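CYTH domain-containing protein (Pyrococcus horikoshii, PDB 2DC4) is of unknown function but, as a CYTH-domain protein, probably binds a triphosphate-containing substrate inside its beta barrel. Local coordinates at residues V46-K60 / Y71-I84. Numbering follows the deposited sequence.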
# COMPACT_ATOMS: atom_id res chain seq x y z
N VAL A 46 9.14 2.30 -1.94
CA VAL A 46 8.28 2.89 -0.94
C VAL A 46 8.94 4.23 -0.66
O VAL A 46 10.10 4.29 -0.25
CB VAL A 46 8.23 2.08 0.36
CG1 VAL A 46 7.50 2.88 1.43
CG2 VAL A 46 7.56 0.74 0.12
N ARG A 47 8.21 5.31 -0.90
CA ARG A 47 8.74 6.65 -0.68
C ARG A 47 8.16 7.35 0.53
O ARG A 47 6.96 7.28 0.79
CB ARG A 47 8.48 7.53 -1.91
CG ARG A 47 8.70 9.02 -1.66
CD ARG A 47 8.65 9.83 -2.96
NE ARG A 47 9.74 9.46 -3.86
CZ ARG A 47 9.83 9.83 -5.13
NH1 ARG A 47 8.89 10.59 -5.67
NH2 ARG A 47 10.86 9.44 -5.87
N LYS A 48 9.04 8.02 1.27
CA LYS A 48 8.67 8.82 2.43
C LYS A 48 9.12 10.25 2.15
O LYS A 48 10.27 10.48 1.77
CB LYS A 48 9.38 8.32 3.70
CG LYS A 48 8.86 7.01 4.23
CD LYS A 48 9.63 6.55 5.46
CE LYS A 48 11.02 6.03 5.10
NZ LYS A 48 11.72 5.46 6.29
N ILE A 49 8.21 11.21 2.30
CA ILE A 49 8.55 12.61 2.10
C ILE A 49 8.54 13.12 3.53
O ILE A 49 7.49 13.42 4.09
CB ILE A 49 7.51 13.34 1.26
CG1 ILE A 49 7.26 12.56 -0.03
CG2 ILE A 49 8.02 14.75 0.92
CD1 ILE A 49 6.25 13.22 -0.96
N ASN A 50 9.72 13.20 4.11
CA ASN A 50 9.86 13.59 5.50
C ASN A 50 9.40 14.96 5.94
O ASN A 50 9.04 15.14 7.11
CB ASN A 50 11.30 13.32 5.91
CG ASN A 50 11.73 11.91 5.56
OD1 ASN A 50 11.43 10.95 6.28
ND2 ASN A 50 12.49 11.77 4.48
N ASN A 51 9.39 15.94 5.04
CA ASN A 51 8.96 17.28 5.42
C ASN A 51 7.48 17.55 5.17
O ASN A 51 6.96 18.58 5.60
CB ASN A 51 9.82 18.33 4.69
CG ASN A 51 9.65 18.27 3.19
OD1 ASN A 51 9.69 17.20 2.59
ND2 ASN A 51 9.47 19.44 2.56
N THR A 52 6.79 16.64 4.49
CA THR A 52 5.36 16.84 4.22
C THR A 52 4.49 15.79 4.90
O THR A 52 3.26 15.94 4.96
CB THR A 52 5.05 16.79 2.71
OG1 THR A 52 5.24 15.46 2.22
CG2 THR A 52 5.95 17.74 1.95
N GLY A 53 5.11 14.73 5.40
CA GLY A 53 4.37 13.67 6.07
C GLY A 53 3.66 12.72 5.13
O GLY A 53 2.81 11.93 5.56
N LYS A 54 3.99 12.77 3.84
CA LYS A 54 3.35 11.90 2.85
C LYS A 54 4.20 10.66 2.55
O LYS A 54 5.43 10.70 2.61
CB LYS A 54 3.11 12.66 1.55
CG LYS A 54 2.06 13.75 1.62
CD LYS A 54 0.67 13.15 1.78
CE LYS A 54 -0.40 14.17 1.41
NZ LYS A 54 -1.77 13.61 1.55
N SER A 55 3.53 9.55 2.23
CA SER A 55 4.22 8.31 1.89
C SER A 55 3.50 7.66 0.72
O SER A 55 2.28 7.80 0.58
CB SER A 55 4.23 7.33 3.08
OG SER A 55 4.94 7.88 4.18
N TYR A 56 4.26 6.98 -0.13
CA TYR A 56 3.69 6.33 -1.31
C TYR A 56 4.32 4.99 -1.65
O TYR A 56 5.45 4.69 -1.25
CB TYR A 56 3.87 7.21 -2.56
CG TYR A 56 3.27 8.58 -2.46
CD1 TYR A 56 3.97 9.63 -1.86
CD2 TYR A 56 1.98 8.82 -2.93
CE1 TYR A 56 3.38 10.89 -1.72
CE2 TYR A 56 1.39 10.07 -2.80
CZ TYR A 56 2.09 11.10 -2.19
OH TYR A 56 1.48 12.32 -2.03
N ILE A 57 3.57 4.18 -2.38
CA ILE A 57 4.12 2.94 -2.90
C ILE A 57 4.12 3.25 -4.39
O ILE A 57 3.12 3.75 -4.91
CB ILE A 57 3.22 1.71 -2.67
CG1 ILE A 57 3.23 1.34 -1.19
CG2 ILE A 57 3.72 0.55 -3.55
CD1 ILE A 57 2.41 0.10 -0.85
N THR A 58 5.23 3.01 -5.06
CA THR A 58 5.31 3.28 -6.49
C THR A 58 5.89 2.11 -7.27
O THR A 58 6.91 1.53 -6.89
CB THR A 58 6.17 4.52 -6.79
OG1 THR A 58 7.52 4.24 -6.45
CG2 THR A 58 5.69 5.73 -6.00
N TYR A 59 5.22 1.78 -8.37
CA TYR A 59 5.64 0.71 -9.26
C TYR A 59 5.86 1.34 -10.62
O TYR A 59 5.06 2.16 -11.07
CB TYR A 59 4.53 -0.34 -9.38
CG TYR A 59 4.74 -1.37 -10.47
CD1 TYR A 59 5.49 -2.53 -10.24
CD2 TYR A 59 4.18 -1.19 -11.74
CE1 TYR A 59 5.67 -3.48 -11.25
CE2 TYR A 59 4.36 -2.13 -12.75
CZ TYR A 59 5.10 -3.27 -12.50
OH TYR A 59 5.26 -4.22 -13.49
N LYS A 60 6.95 0.95 -11.28
CA LYS A 60 7.24 1.48 -12.60
C LYS A 60 7.75 0.40 -13.53
O LYS A 60 8.39 -0.56 -13.11
CB LYS A 60 8.30 2.58 -12.54
CG LYS A 60 7.86 3.87 -11.88
CD LYS A 60 8.91 4.96 -12.09
CE LYS A 60 8.50 6.27 -11.43
NZ LYS A 60 9.49 7.35 -11.68
N TYR A 71 5.65 3.44 -17.32
CA TYR A 71 4.27 3.24 -16.94
C TYR A 71 4.42 3.38 -15.43
O TYR A 71 5.28 2.73 -14.84
CB TYR A 71 3.76 1.83 -17.23
CG TYR A 71 2.43 1.58 -16.54
CD1 TYR A 71 1.29 2.28 -16.93
CD2 TYR A 71 2.34 0.72 -15.45
CE1 TYR A 71 0.08 2.13 -16.24
CE2 TYR A 71 1.14 0.56 -14.76
CZ TYR A 71 0.02 1.27 -15.16
OH TYR A 71 -1.16 1.13 -14.47
N GLU A 72 3.62 4.24 -14.81
CA GLU A 72 3.74 4.42 -13.37
C GLU A 72 2.44 4.16 -12.63
O GLU A 72 1.38 4.62 -13.03
CB GLU A 72 4.23 5.84 -13.05
CG GLU A 72 4.31 6.13 -11.56
CD GLU A 72 4.80 7.53 -11.26
OE1 GLU A 72 4.20 8.50 -11.77
OE2 GLU A 72 5.79 7.67 -10.52
N LEU A 73 2.55 3.42 -11.53
CA LEU A 73 1.41 3.12 -10.68
C LEU A 73 1.84 3.61 -9.31
O LEU A 73 2.74 3.04 -8.70
CB LEU A 73 1.14 1.62 -10.65
CG LEU A 73 0.03 1.14 -9.71
CD1 LEU A 73 -1.30 1.78 -10.10
CD2 LEU A 73 -0.06 -0.37 -9.78
N GLU A 74 1.21 4.67 -8.84
CA GLU A 74 1.56 5.25 -7.55
C GLU A 74 0.35 5.61 -6.72
O GLU A 74 -0.61 6.21 -7.22
CB GLU A 74 2.41 6.51 -7.76
CG GLU A 74 2.75 7.24 -6.47
CD GLU A 74 3.37 8.60 -6.72
OE1 GLU A 74 2.69 9.47 -7.30
OE2 GLU A 74 4.54 8.80 -6.33
N PHE A 75 0.39 5.25 -5.45
CA PHE A 75 -0.70 5.60 -4.56
C PHE A 75 -0.18 5.85 -3.16
O PHE A 75 0.84 5.30 -2.74
CB PHE A 75 -1.81 4.52 -4.56
CG PHE A 75 -1.35 3.15 -4.15
CD1 PHE A 75 -1.35 2.77 -2.81
CD2 PHE A 75 -0.96 2.23 -5.11
CE1 PHE A 75 -0.96 1.48 -2.44
CE2 PHE A 75 -0.58 0.94 -4.75
CZ PHE A 75 -0.58 0.56 -3.41
N GLU A 76 -0.89 6.72 -2.45
CA GLU A 76 -0.51 7.10 -1.10
C GLU A 76 -0.84 6.01 -0.09
O GLU A 76 -1.86 5.35 -0.21
CB GLU A 76 -1.25 8.38 -0.72
CG GLU A 76 -0.79 9.00 0.58
CD GLU A 76 -1.66 10.17 1.02
OE1 GLU A 76 -2.09 10.96 0.16
OE2 GLU A 76 -1.90 10.30 2.24
N VAL A 77 0.04 5.84 0.90
CA VAL A 77 -0.20 4.88 1.98
C VAL A 77 0.01 5.62 3.29
O VAL A 77 0.71 6.63 3.33
CB VAL A 77 0.74 3.64 1.92
CG1 VAL A 77 0.57 2.94 0.58
CG2 VAL A 77 2.19 4.05 2.15
N GLN A 78 -0.60 5.15 4.36
CA GLN A 78 -0.46 5.83 5.64
C GLN A 78 0.67 5.30 6.51
O GLN A 78 0.99 5.90 7.53
CB GLN A 78 -1.77 5.77 6.42
CG GLN A 78 -2.95 6.45 5.72
CD GLN A 78 -2.66 7.89 5.35
OE1 GLN A 78 -2.36 8.72 6.20
NE2 GLN A 78 -2.76 8.19 4.05
N ASP A 79 1.27 4.19 6.12
CA ASP A 79 2.33 3.59 6.92
C ASP A 79 3.47 3.09 6.04
O ASP A 79 3.45 1.96 5.55
CB ASP A 79 1.75 2.45 7.75
CG ASP A 79 2.81 1.70 8.55
OD1 ASP A 79 3.93 2.22 8.69
OD2 ASP A 79 2.50 0.59 9.05
N PRO A 80 4.50 3.93 5.82
CA PRO A 80 5.64 3.53 4.99
C PRO A 80 6.47 2.42 5.62
O PRO A 80 7.02 1.58 4.92
CB PRO A 80 6.42 4.83 4.83
CG PRO A 80 6.13 5.57 6.13
CD PRO A 80 4.65 5.31 6.32
N GLU A 81 6.55 2.41 6.95
CA GLU A 81 7.31 1.37 7.63
C GLU A 81 6.61 0.04 7.40
O GLU A 81 7.26 -0.98 7.16
CB GLU A 81 7.39 1.63 9.14
CG GLU A 81 8.28 2.79 9.57
CD GLU A 81 7.72 4.16 9.20
OE1 GLU A 81 6.50 4.35 9.34
OE2 GLU A 81 8.51 5.04 8.80
N GLY A 82 5.29 0.07 7.46
CA GLY A 82 4.51 -1.14 7.25
C GLY A 82 4.62 -1.62 5.82
O GLY A 82 4.67 -2.82 5.56
N ALA A 83 4.65 -0.69 4.87
CA ALA A 83 4.76 -1.07 3.46
C ALA A 83 6.11 -1.73 3.18
O ALA A 83 6.20 -2.69 2.41
CB ALA A 83 4.59 0.17 2.59
N ILE A 84 7.16 -1.21 3.81
CA ILE A 84 8.49 -1.78 3.63
C ILE A 84 8.52 -3.17 4.25
O ILE A 84 9.06 -4.11 3.66
CB ILE A 84 9.55 -0.85 4.26
CG1 ILE A 84 9.70 0.39 3.37
CG2 ILE A 84 10.88 -1.59 4.40
CD1 ILE A 84 10.44 1.55 4.01
O HOH W 1 6.03 11.19 -4.80
O HOH W 2 -1.40 12.15 4.36
O HOH W 3 0.81 9.46 3.48
O HOH W 4 -1.28 11.97 -2.06
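E76 extends its side chain with CG anti to the backbone N (chi1 -171°), while K54 bends at chi2 (-70°), and the two meet: K54 NZ lies 3.0 Å from E76 OE1 in a salt bridge, approaching from above the carboxylate plane. Q78 NE2 donates a hydrogen bond to E76 OE2 at 2.9 Å, also out of that plane, and a water links Y56 OH to OE1, so both carboxylate oxygens are held. The Y56 ring lies obliquely against E76, its CD2 3.5 Å from E76 CA. Beneath these side chains, strands 54-60 and 71-76 pair antiparallel, part of the closed eight-stranded barrel of the CYTH fold; Y59 and L73 exchange two backbone hydrogen bonds, each 2.8 Å between N and O. On the barrel face carrying E72, E74 and E76, a water bridges R47 NH1 and E74 OE2. The opposite face, with I57, Y59, F75 and L73, is largely apolar: I57 CB sits 4.0 Å above the F75 ring, toward its rim. Beyond the paired residues, V77 CG1 packs on I57 CG1 at 3.6 Å. Helix 80-84, N-capped by D79, runs nearly antiparallel to strand 46-49, with A83 CB 3.9 Å from V46 CG2; F87 extends this apolar layer. Y71 OH is hydrogen-bonded to E85 of the second subunit.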